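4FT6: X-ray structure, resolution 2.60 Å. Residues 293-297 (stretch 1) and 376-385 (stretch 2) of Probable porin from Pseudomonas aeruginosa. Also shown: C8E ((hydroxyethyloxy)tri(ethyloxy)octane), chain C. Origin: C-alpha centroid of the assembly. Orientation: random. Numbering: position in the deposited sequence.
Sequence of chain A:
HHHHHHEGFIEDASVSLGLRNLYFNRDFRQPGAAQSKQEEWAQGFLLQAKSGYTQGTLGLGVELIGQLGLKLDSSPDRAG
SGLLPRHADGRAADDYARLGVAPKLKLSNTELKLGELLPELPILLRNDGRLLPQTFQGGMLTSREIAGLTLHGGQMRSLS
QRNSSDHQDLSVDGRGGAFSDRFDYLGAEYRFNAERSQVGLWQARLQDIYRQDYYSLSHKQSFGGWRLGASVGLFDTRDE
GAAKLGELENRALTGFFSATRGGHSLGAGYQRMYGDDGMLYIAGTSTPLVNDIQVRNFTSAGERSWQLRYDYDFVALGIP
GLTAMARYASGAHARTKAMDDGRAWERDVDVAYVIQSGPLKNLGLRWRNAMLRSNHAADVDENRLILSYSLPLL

Stretch 1, residues 293-297: IQVRN
Stretch 2, residues 376-385: HAADVDENRL

How do the two backbones run where they meet? Stretch 2 begins as loop and becomes an extended strand from Val380 on, which continues beyond Leu385, with phi near -107 to -133° and psi near 128 to 157°. Stretch 1 has no regular helix or strand. Gln294 (phi/psi -57/-50°) and Val295 (-116/-26°) turn the chain, Arg296 (-137/154°) is extended again, and Ile293 N donates a backbone hydrogen bond to Arg296 O at 3.2 Å, tying the turn together. The register runs in opposite senses: as stretch 1 goes from Val295 to Arg296, its nearest partner steps back from Glu382 to Ala377. The backbones stay well apart: Val295 CA lies 7.9 Å from Glu382 CA, and Arg296 CA lies 9.1 Å from Ala377 CA. The contact is therefore built mainly by side chains, and it buries 324 Å² in total.

Which strand residues face stretch 1? The alternation of an extended strand decides it. The CA-to-CB bonds of Val380, Glu382 and Arg384 point toward stretch 1, while those of Asp381 and Asn383 point away. Val380 (chi1 -41°, m) meets Val295, which also points toward its partner, with chi1 between wells at -9°. The apolar contact from Val295 CG2 to Val380 CG2 is 4.0 Å. Val295 CB also comes within 4.1 Å of Glu382 OE2.

What holds the polar end together? Gln294 starts sideways, but its t,t side chain (chi3 -28°) carries the amide nearer to the strand. Gln294 NE2 donates a hydrogen bond to Glu382 OE1 at 3.2 Å, with an N-H...acceptor angle of 162°, though the place of Glu382 OE1 is less sure, because it lies only 2.3 Å from Arg384 NH1. Glu382 is likewise t,t, with chi3 at 96°. The charges of Arg384 and Glu382 do pair as a salt bridge, but its length should carry no weight. Arg384 has chi1 to chi3 between wells (-1°, -129°, -97°), and Gln294 CG lies over one face of its guanidinium. Gln294 O is 3.8 Å from Arg384 NH1.

How does Arg296 meet the loop? Its side chain reaches out almost straight, with chi1 to chi3 all t (-172°, 178°, 151°) and chi4 at 76°. His376 points sideways at CB, but chi1 of 63° (p) and chi2 of -76° bring its ring closer. Arg296 NH2 approaches His376 NE2 to 3.5 Å near the plane of the imidazole, at its edge, while His376 NE2 sits over one face of the guanidinium. The poor angle rules out a hydrogen bond. Ala377 points toward stretch 1, and its CB lies 4.5 Å from Arg296 NH1.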

ATOM      1  N   ILE A 293       6.749  -6.757  -1.115  1.00 57.25           N
ATOM      2  CA  ILE A 293       7.806  -5.927  -1.661  1.00 60.49           C
ATOM      3  C   ILE A 293       7.542  -5.587  -3.127  1.00 59.68           C
ATOM      4  O   ILE A 293       6.399  -5.635  -3.570  1.00 78.96           O
ATOM      5  CB  ILE A 293       9.211  -6.549  -1.407  1.00 65.19           C
ATOM      6  CG1 ILE A 293       9.331  -7.894  -2.106  1.00 58.74           C
ATOM      7  CG2 ILE A 293       9.459  -6.710   0.089  1.00 57.57           C
ATOM      8  CD1 ILE A 293      10.586  -8.600  -1.801  1.00 63.64           C
ATOM      9  N   GLN A 294       8.588  -5.246  -3.876  1.00 55.02           N
ATOM     10  CA  GLN A 294       8.408  -4.534  -5.140  1.00 59.33           C
ATOM     11  C   GLN A 294       7.504  -5.221  -6.173  1.00 58.58           C
ATOM     12  O   GLN A 294       6.599  -4.588  -6.697  1.00 66.59           O
ATOM     13  CB  GLN A 294       9.764  -4.151  -5.757  1.00 64.46           C
ATOM     14  CG  GLN A 294       9.660  -3.096  -6.858  1.00 63.53           C
ATOM     15  CD  GLN A 294      11.007  -2.644  -7.368  1.00 71.90           C
ATOM     16  OE1 GLN A 294      12.000  -2.671  -6.637  1.00 78.38           O
ATOM     17  NE2 GLN A 294      11.054  -2.223  -8.632  1.00 74.32           N
ATOM     18  N   VAL A 295       7.732  -6.501  -6.453  1.00 60.64           N
ATOM     19  CA  VAL A 295       6.972  -7.182  -7.507  1.00 65.02           C
ATOM     20  C   VAL A 295       6.103  -8.333  -6.998  1.00 67.97           C
ATOM     21  O   VAL A 295       5.093  -8.682  -7.611  1.00 79.25           O
ATOM     22  CB  VAL A 295       7.893  -7.686  -8.663  1.00 61.38           C
ATOM     23  CG1 VAL A 295       9.324  -7.153  -8.496  1.00 59.33           C
ATOM     24  CG2 VAL A 295       7.876  -9.203  -8.749  1.00 52.83           C
ATOM     25  N   ARG A 296       6.503  -8.912  -5.875  1.00 69.05           N
ATOM     26  CA  ARG A 296       5.819 -10.066  -5.307  1.00 63.73           C
ATOM     27  C   ARG A 296       5.674  -9.889  -3.782  1.00 62.72           C
ATOM     28  O   ARG A 296       6.471  -9.170  -3.149  1.00 52.90           O
ATOM     29  CB  ARG A 296       6.615 -11.332  -5.632  1.00 66.71           C
ATOM     30  CG  ARG A 296       5.924 -12.620  -5.271  1.00 67.32           C
ATOM     31  CD  ARG A 296       6.751 -13.810  -5.661  1.00 65.65           C
ATOM     32  NE  ARG A 296       6.479 -14.933  -4.768  1.00 72.87           N
ATOM     33  CZ  ARG A 296       5.383 -15.678  -4.831  1.00 79.78           C
ATOM     34  NH1 ARG A 296       4.456 -15.415  -5.743  1.00 87.77           N
ATOM     35  NH2 ARG A 296       5.208 -16.679  -3.982  1.00 80.17           N
ATOM     36  N   ASN A 297       4.661 -10.525  -3.190  1.00 55.96           N
ATOM     37  CA  ASN A 297       4.402 -10.354  -1.760  1.00 54.05           C
ATOM     38  C   ASN A 297       4.471 -11.668  -0.944  1.00 55.35           C
ATOM     39  O   ASN A 297       4.218 -11.688   0.270  1.00 53.89           O
ATOM     40  CB  ASN A 297       3.084  -9.582  -1.522  1.00 50.74           C
ATOM     41  CG  ASN A 297       1.871 -10.367  -1.952  1.00 59.49           C
ATOM     42  OD1 ASN A 297       1.986 -11.508  -2.407  1.00 77.33           O
ATOM     43  ND2 ASN A 297       0.697  -9.779  -1.788  1.00 64.68           N
ATOM     44  N   HIS A 376       7.838 -21.234 -10.133  1.00 73.82           N
ATOM     45  CA  HIS A 376       6.390 -21.183 -10.334  1.00 75.48           C
ATOM     46  C   HIS A 376       5.931 -19.822 -10.883  1.00 72.54           C
ATOM     47  O   HIS A 376       5.174 -19.768 -11.848  1.00 75.83           O
ATOM     48  CB  HIS A 376       5.624 -21.590  -9.063  1.00 66.25           C
ATOM     49  CG  HIS A 376       5.846 -20.685  -7.892  1.00 67.68           C
ATOM     50  ND1 HIS A 376       6.999 -20.696  -7.141  1.00 78.78           N
ATOM     51  CD2 HIS A 376       5.031 -19.760  -7.316  1.00 71.13           C
ATOM     52  CE1 HIS A 376       6.901 -19.807  -6.163  1.00 77.70           C
ATOM     53  NE2 HIS A 376       5.718 -19.228  -6.255  1.00 74.09           N
ATOM     54  N   ALA A 377       6.412 -18.733 -10.286  1.00 65.19           N
ATOM     55  CA  ALA A 377       6.099 -17.394 -10.777  1.00 59.55           C
ATOM     56  C   ALA A 377       6.948 -17.041 -11.990  1.00 67.82           C
ATOM     57  O   ALA A 377       8.018 -17.620 -12.212  1.00 74.19           O
ATOM     58  CB  ALA A 377       6.297 -16.351  -9.686  1.00 48.76           C
ATOM     59  N   ALA A 378       6.472 -16.073 -12.766  1.00 69.17           N
ATOM     60  CA  ALA A 378       7.199 -15.595 -13.937  1.00 62.70           C
ATOM     61  C   ALA A 378       8.424 -14.811 -13.480  1.00 65.26           C
ATOM     62  O   ALA A 378       8.309 -13.902 -12.650  1.00 68.36           O
ATOM     63  CB  ALA A 378       6.288 -14.705 -14.806  1.00 50.06           C
ATOM     64  N   ASP A 379       9.592 -15.151 -14.016  1.00 72.06           N
ATOM     65  CA  ASP A 379      10.808 -14.415 -13.671  1.00 75.94           C
ATOM     66  C   ASP A 379      10.755 -12.992 -14.261  1.00 71.97           C
ATOM     67  O   ASP A 379      10.469 -12.819 -15.456  1.00 64.74           O
ATOM     68  CB  ASP A 379      12.060 -15.160 -14.165  1.00 75.44           C
ATOM     69  CG  ASP A 379      12.161 -16.587 -13.620  1.00 78.54           C
ATOM     70  OD1 ASP A 379      11.403 -16.944 -12.692  1.00 72.36           O
ATOM     71  OD2 ASP A 379      13.013 -17.355 -14.123  1.00 85.16           O
ATOM     72  N   VAL A 380      11.009 -11.975 -13.434  1.00 65.26           N
ATOM     73  CA  VAL A 380      11.040 -10.600 -13.942  1.00 68.15           C
ATOM     74  C   VAL A 380      12.250  -9.779 -13.488  1.00 70.01           C
ATOM     75  O   VAL A 380      12.874 -10.071 -12.468  1.00 75.26           O
ATOM     76  CB  VAL A 380       9.733  -9.793 -13.613  1.00 63.15           C
ATOM     77  CG1 VAL A 380       8.487 -10.658 -13.797  1.00 64.16           C
ATOM     78  CG2 VAL A 380       9.794  -9.225 -12.214  1.00 55.30           C
ATOM     79  N   ASP A 381      12.566  -8.753 -14.274  1.00 73.41           N
ATOM     80  CA  ASP A 381      13.493  -7.700 -13.884  1.00 66.96           C
ATOM     81  C   ASP A 381      12.720  -6.410 -14.035  1.00 65.09           C
ATOM     82  O   ASP A 381      12.125  -6.163 -15.083  1.00 62.62           O
ATOM     83  CB  ASP A 381      14.707  -7.678 -14.809  1.00 70.08           C
ATOM     84  CG  ASP A 381      15.514  -8.964 -14.756  1.00 74.62           C
ATOM     85  OD1 ASP A 381      15.545  -9.626 -13.699  1.00 70.80           O
ATOM     86  OD2 ASP A 381      16.120  -9.317 -15.784  1.00 85.77           O
ATOM     87  N   GLU A 382      12.689  -5.590 -12.995  1.00 69.88           N
ATOM     88  CA  GLU A 382      11.833  -4.415 -13.043  1.00 66.76           C
ATOM     89  C   GLU A 382      12.607  -3.170 -12.700  1.00 66.36           C
ATOM     90  O   GLU A 382      13.414  -3.167 -11.776  1.00 72.50           O
ATOM     91  CB  GLU A 382      10.654  -4.569 -12.086  1.00 64.22           C
ATOM     92  CG  GLU A 382       9.505  -3.631 -12.357  1.00 65.25           C
ATOM     93  CD  GLU A 382       8.449  -3.714 -11.276  1.00 69.14           C
ATOM     94  OE1 GLU A 382       8.492  -2.880 -10.353  1.00 72.58           O
ATOM     95  OE2 GLU A 382       7.588  -4.621 -11.328  1.00 67.81           O
ATOM     96  N   ASN A 383      12.368  -2.116 -13.466  1.00 64.23           N
ATOM     97  CA  ASN A 383      12.942  -0.819 -13.177  1.00 58.57           C
ATOM     98  C   ASN A 383      11.867   0.245 -13.191  1.00 65.85           C
ATOM     99  O   ASN A 383      10.983   0.251 -14.062  1.00 64.47           O
ATOM    100  CB  ASN A 383      13.982  -0.455 -14.215  1.00 58.35           C
ATOM    101  CG  ASN A 383      15.325  -1.046 -13.913  1.00 68.06           C
ATOM    102  OD1 ASN A 383      16.114  -0.475 -13.153  1.00 70.54           O
ATOM    103  ND2 ASN A 383      15.603  -2.200 -14.504  1.00 70.04           N
ATOM    104  N   ARG A 384      11.944   1.153 -12.227  1.00 60.93           N
ATOM    105  CA  ARG A 384      11.096   2.323 -12.252  1.00 59.55           C
ATOM    106  C   ARG A 384      11.942   3.551 -11.979  1.00 64.55           C
ATOM    107  O   ARG A 384      12.829   3.529 -11.122  1.00 70.87           O
ATOM    108  CB  ARG A 384       9.942   2.198 -11.250  1.00 61.00           C
ATOM    109  CG  ARG A 384       9.930   0.883 -10.475  1.00 67.91           C
ATOM    110  CD  ARG A 384       8.581   0.153 -10.507  1.00 61.48           C
ATOM    111  NE  ARG A 384       7.761   0.403  -9.321  1.00 65.61           N
ATOM    112  CZ  ARG A 384       6.990  -0.498  -8.712  1.00 70.14           C
ATOM    113  NH1 ARG A 384       6.926  -1.743  -9.156  1.00 73.37           N
ATOM    114  NH2 ARG A 384       6.285  -0.152  -7.638  1.00 69.27           N
ATOM    115  N   LEU A 385      11.697   4.602 -12.753  1.00 66.11           N
ATOM    116  CA  LEU A 385      12.251   5.917 -12.469  1.00 67.17           C
ATOM    117  C   LEU A 385      11.080   6.744 -11.959  1.00 65.92           C
ATOM    118  O   LEU A 385      10.005   6.743 -12.567  1.00 66.99           O
ATOM    119  CB  LEU A 385      12.816   6.562 -13.734  1.00 69.14           C
ATOM    120  CG  LEU A 385      14.319   6.790 -13.808  1.00 80.06           C
ATOM    121  CD1 LEU A 385      14.913   6.900 -12.401  1.00 84.95           C
ATOM    122  CD2 LEU A 385      14.990   5.687 -14.611  1.00 78.85           C
TER
HETATM  123  C3  C8E C 402      10.828   6.036 -24.857  1.00 90.74           C
HETATM  124  C4  C8E C 402      10.905   7.366 -24.119  1.00 89.69           C
HETATM  125  C5  C8E C 402      10.653   7.172 -22.627  1.00 90.28           C
HETATM  126  C6  C8E C 402      11.772   7.787 -21.793  1.00 90.90           C
HETATM  127  C7  C8E C 402      11.334   8.095 -20.364  1.00 90.08           C
HETATM  128  C8  C8E C 402      12.530   8.479 -19.498  1.00 93.82           C
HETATM  129  O9  C8E C 402      12.188   9.511 -18.594  1.00 93.20           O
HETATM  130  C10 C8E C 402      11.892   9.041 -17.295  1.00 90.94           C
HETATM  131  C11 C8E C 402      11.979  10.187 -16.289  1.00 91.09           C
HETATM  132  O12 C8E C 402      11.653   9.745 -14.989  1.00 94.45           O
HETATM  133  C13 C8E C 402      12.605  10.161 -14.036  1.00 96.85           C